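462aa long hypothetical selenium-binding protein (Sulfolobus tokodaii, PDB 2ECE) is of unknown function but belongs to the selenium-binding protein family and may bind selenium. Local coordinates at residues A[140-145]-A[151-156]. Numbering follows the deposited sequence.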
loop_
_atom_site.group_PDB
_atom_site.type_symbol
_atom_site.label_atom_id
_atom_site.label_comp_id
_atom_site.label_asym_id
_atom_site.label_seq_id
_atom_site.Cartn_x
_atom_site.Cartn_y
_atom_site.Cartn_z
ATOM N N LEU A 140 -5.670 -12.154 1.008
ATOM C CA LEU A 140 -5.168 -11.384 -0.127
ATOM C C LEU A 140 -4.844 -9.938 0.207
ATOM O O LEU A 140 -5.646 -9.223 0.822
ATOM C CB LEU A 140 -6.175 -11.462 -1.271
ATOM C CG LEU A 140 -6.075 -12.721 -2.142
ATOM C CD1 LEU A 140 -5.986 -13.980 -1.288
ATOM C CD2 LEU A 140 -7.280 -12.765 -3.070
ATOM N N HIS A 141 -3.660 -9.512 -0.225
ATOM C CA HIS A 141 -3.161 -8.176 0.068
ATOM C C HIS A 141 -3.029 -7.227 -1.136
ATOM O O HIS A 141 -3.975 -6.528 -1.497
ATOM C CB HIS A 141 -1.805 -8.320 0.776
ATOM C CG HIS A 141 -1.262 -7.040 1.328
ATOM N ND1 HIS A 141 -1.624 -6.544 2.564
ATOM C CD2 HIS A 141 -0.381 -6.151 0.811
ATOM C CE1 HIS A 141 -0.990 -5.406 2.785
ATOM N NE2 HIS A 141 -0.228 -5.145 1.736
ATOM N N THR A 142 -1.857 -7.224 -1.758
ATOM C CA THR A 142 -1.570 -6.332 -2.882
ATOM C C THR A 142 -2.124 -6.758 -4.244
ATOM O O THR A 142 -2.075 -7.933 -4.600
ATOM C CB THR A 142 -0.045 -6.137 -3.044
ATOM O OG1 THR A 142 0.509 -5.662 -1.806
ATOM C CG2 THR A 142 0.265 -5.123 -4.182
ATOM N N VAL A 143 -2.642 -5.786 -4.996
ATOM C CA VAL A 143 -3.152 -6.033 -6.342
ATOM C C VAL A 143 -2.390 -5.152 -7.326
ATOM O O VAL A 143 -2.279 -3.942 -7.115
ATOM C CB VAL A 143 -4.643 -5.669 -6.488
ATOM C CG1 VAL A 143 -5.090 -5.913 -7.933
ATOM C CG2 VAL A 143 -5.476 -6.485 -5.527
ATOM N N HIS A 144 -1.862 -5.755 -8.389
ATOM C CA HIS A 144 -1.145 -5.010 -9.417
ATOM C C HIS A 144 -1.622 -5.433 -10.803
ATOM O O HIS A 144 -1.819 -6.623 -11.062
ATOM C CB HIS A 144 0.369 -5.238 -9.309
ATOM C CG HIS A 144 1.041 -4.350 -8.309
ATOM N ND1 HIS A 144 0.907 -2.977 -8.334
ATOM C CD2 HIS A 144 1.857 -4.629 -7.264
ATOM C CE1 HIS A 144 1.608 -2.448 -7.345
ATOM N NE2 HIS A 144 2.196 -3.429 -6.681
ATOM N N CYS A 145 -1.806 -4.453 -11.686
ATOM C CA CYS A 145 -2.251 -4.707 -13.062
ATOM C C CYS A 145 -1.019 -4.946 -13.940
ATOM O O CYS A 145 -0.195 -4.049 -14.130
ATOM C CB CYS A 145 -3.074 -3.502 -13.591
ATOM S SG CYS A 145 -2.516 -1.908 -12.894
ATOM N N TYR A 151 -2.202 -9.546 -10.886
ATOM C CA TYR A 151 -1.456 -10.236 -9.842
ATOM C C TYR A 151 -1.886 -9.784 -8.453
ATOM O O TYR A 151 -2.053 -8.590 -8.208
ATOM C CB TYR A 151 0.048 -9.972 -10.003
ATOM C CG TYR A 151 0.669 -10.507 -11.274
ATOM C CD1 TYR A 151 0.250 -10.061 -12.532
ATOM C CD2 TYR A 151 1.707 -11.440 -11.218
ATOM C CE1 TYR A 151 0.856 -10.531 -13.700
ATOM C CE2 TYR A 151 2.317 -11.915 -12.373
ATOM C CZ TYR A 151 1.890 -11.458 -13.611
ATOM O OH TYR A 151 2.503 -11.924 -14.754
ATOM N N ILE A 152 -2.035 -10.742 -7.541
ATOM C CA ILE A 152 -2.458 -10.444 -6.178
ATOM C C ILE A 152 -1.632 -11.240 -5.184
ATOM O O ILE A 152 -1.519 -12.454 -5.304
ATOM C CB ILE A 152 -3.949 -10.807 -5.963
ATOM C CG1 ILE A 152 -4.810 -10.128 -7.037
ATOM C CG2 ILE A 152 -4.390 -10.378 -4.570
ATOM C CD1 ILE A 152 -6.271 -10.512 -6.991
ATOM N N SER A 153 -1.056 -10.562 -4.197
ATOM C CA SER A 153 -0.259 -11.261 -3.199
ATOM C C SER A 153 -1.158 -11.798 -2.086
ATOM O O SER A 153 -2.264 -11.298 -1.870
ATOM C CB SER A 153 0.801 -10.325 -2.614
ATOM O OG SER A 153 0.199 -9.265 -1.896
ATOM N N ALA A 154 -0.682 -12.828 -1.392
ATOM C CA ALA A 154 -1.438 -13.440 -0.303
ATOM C C ALA A 154 -0.492 -13.774 0.850
ATOM O O ALA A 154 0.629 -14.230 0.633
ATOM C CB ALA A 154 -2.151 -14.707 -0.804
ATOM N N LEU A 155 -0.950 -13.541 2.077
ATOM C CA LEU A 155 -0.143 -13.776 3.269
ATOM C C LEU A 155 0.186 -15.232 3.610
ATOM O O LEU A 155 1.222 -15.506 4.214
ATOM C CB LEU A 155 -0.816 -13.123 4.477
ATOM C CG LEU A 155 -0.429 -11.705 4.924
ATOM C CD1 LEU A 155 0.019 -10.851 3.757
ATOM C CD2 LEU A 155 -1.597 -11.092 5.664
ATOM N N GLY A 156 -0.676 -16.172 3.238
ATOM C CA GLY A 156 -0.378 -17.558 3.565
ATOM C C GLY A 156 -1.101 -18.595 2.728
ATOM O O GLY A 156 -1.726 -18.257 1.724
#
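S153 faces H141 and T142 across the antiparallel hairpin with three hydrogen bonds. H141 N comes in above the S153 carbonyl plane and gives O a nearly straight bond of 2.8 Å. The two bonds to T142 are more bent: S153 N donates to T142 O at 2.8 Å, and S153 OG accepts T142 N at 2.9 Å. With chi1 at 65°, OG stands between backbone N and carbonyl carbon, turned to the bulge where the register slips by one between L140 and V143. OG makes a second hydrogen bond, to Y191 O. Losing the hydroxyl to an alanine here is likely to leave T142 N without its acceptor and Y191 O without this partner, the bulge being less firmly held. Beyond the bulge regular pairing resumes: H144 N reaches Y151 O at 2.8 Å, and Y151 N returns to H144 O at 3.0 Å. On the sheet face carrying L140, V143, I152 and A154, I152 CG2 lies 3.8 Å from L140 CG, while I152 CG1 runs alongside V143 CG2 at 4.0 Å. L140 CD1 meets A154 CB at 3.9 Å. This hairpin forms the first two strands of a four-stranded beta-propeller blade; strand 165-169 continues the sheet beyond 151-154, strand 97-101 of the preceding blade packs on the apolar face, and F193 of strand 193-196 touches T142, Y151 and S153.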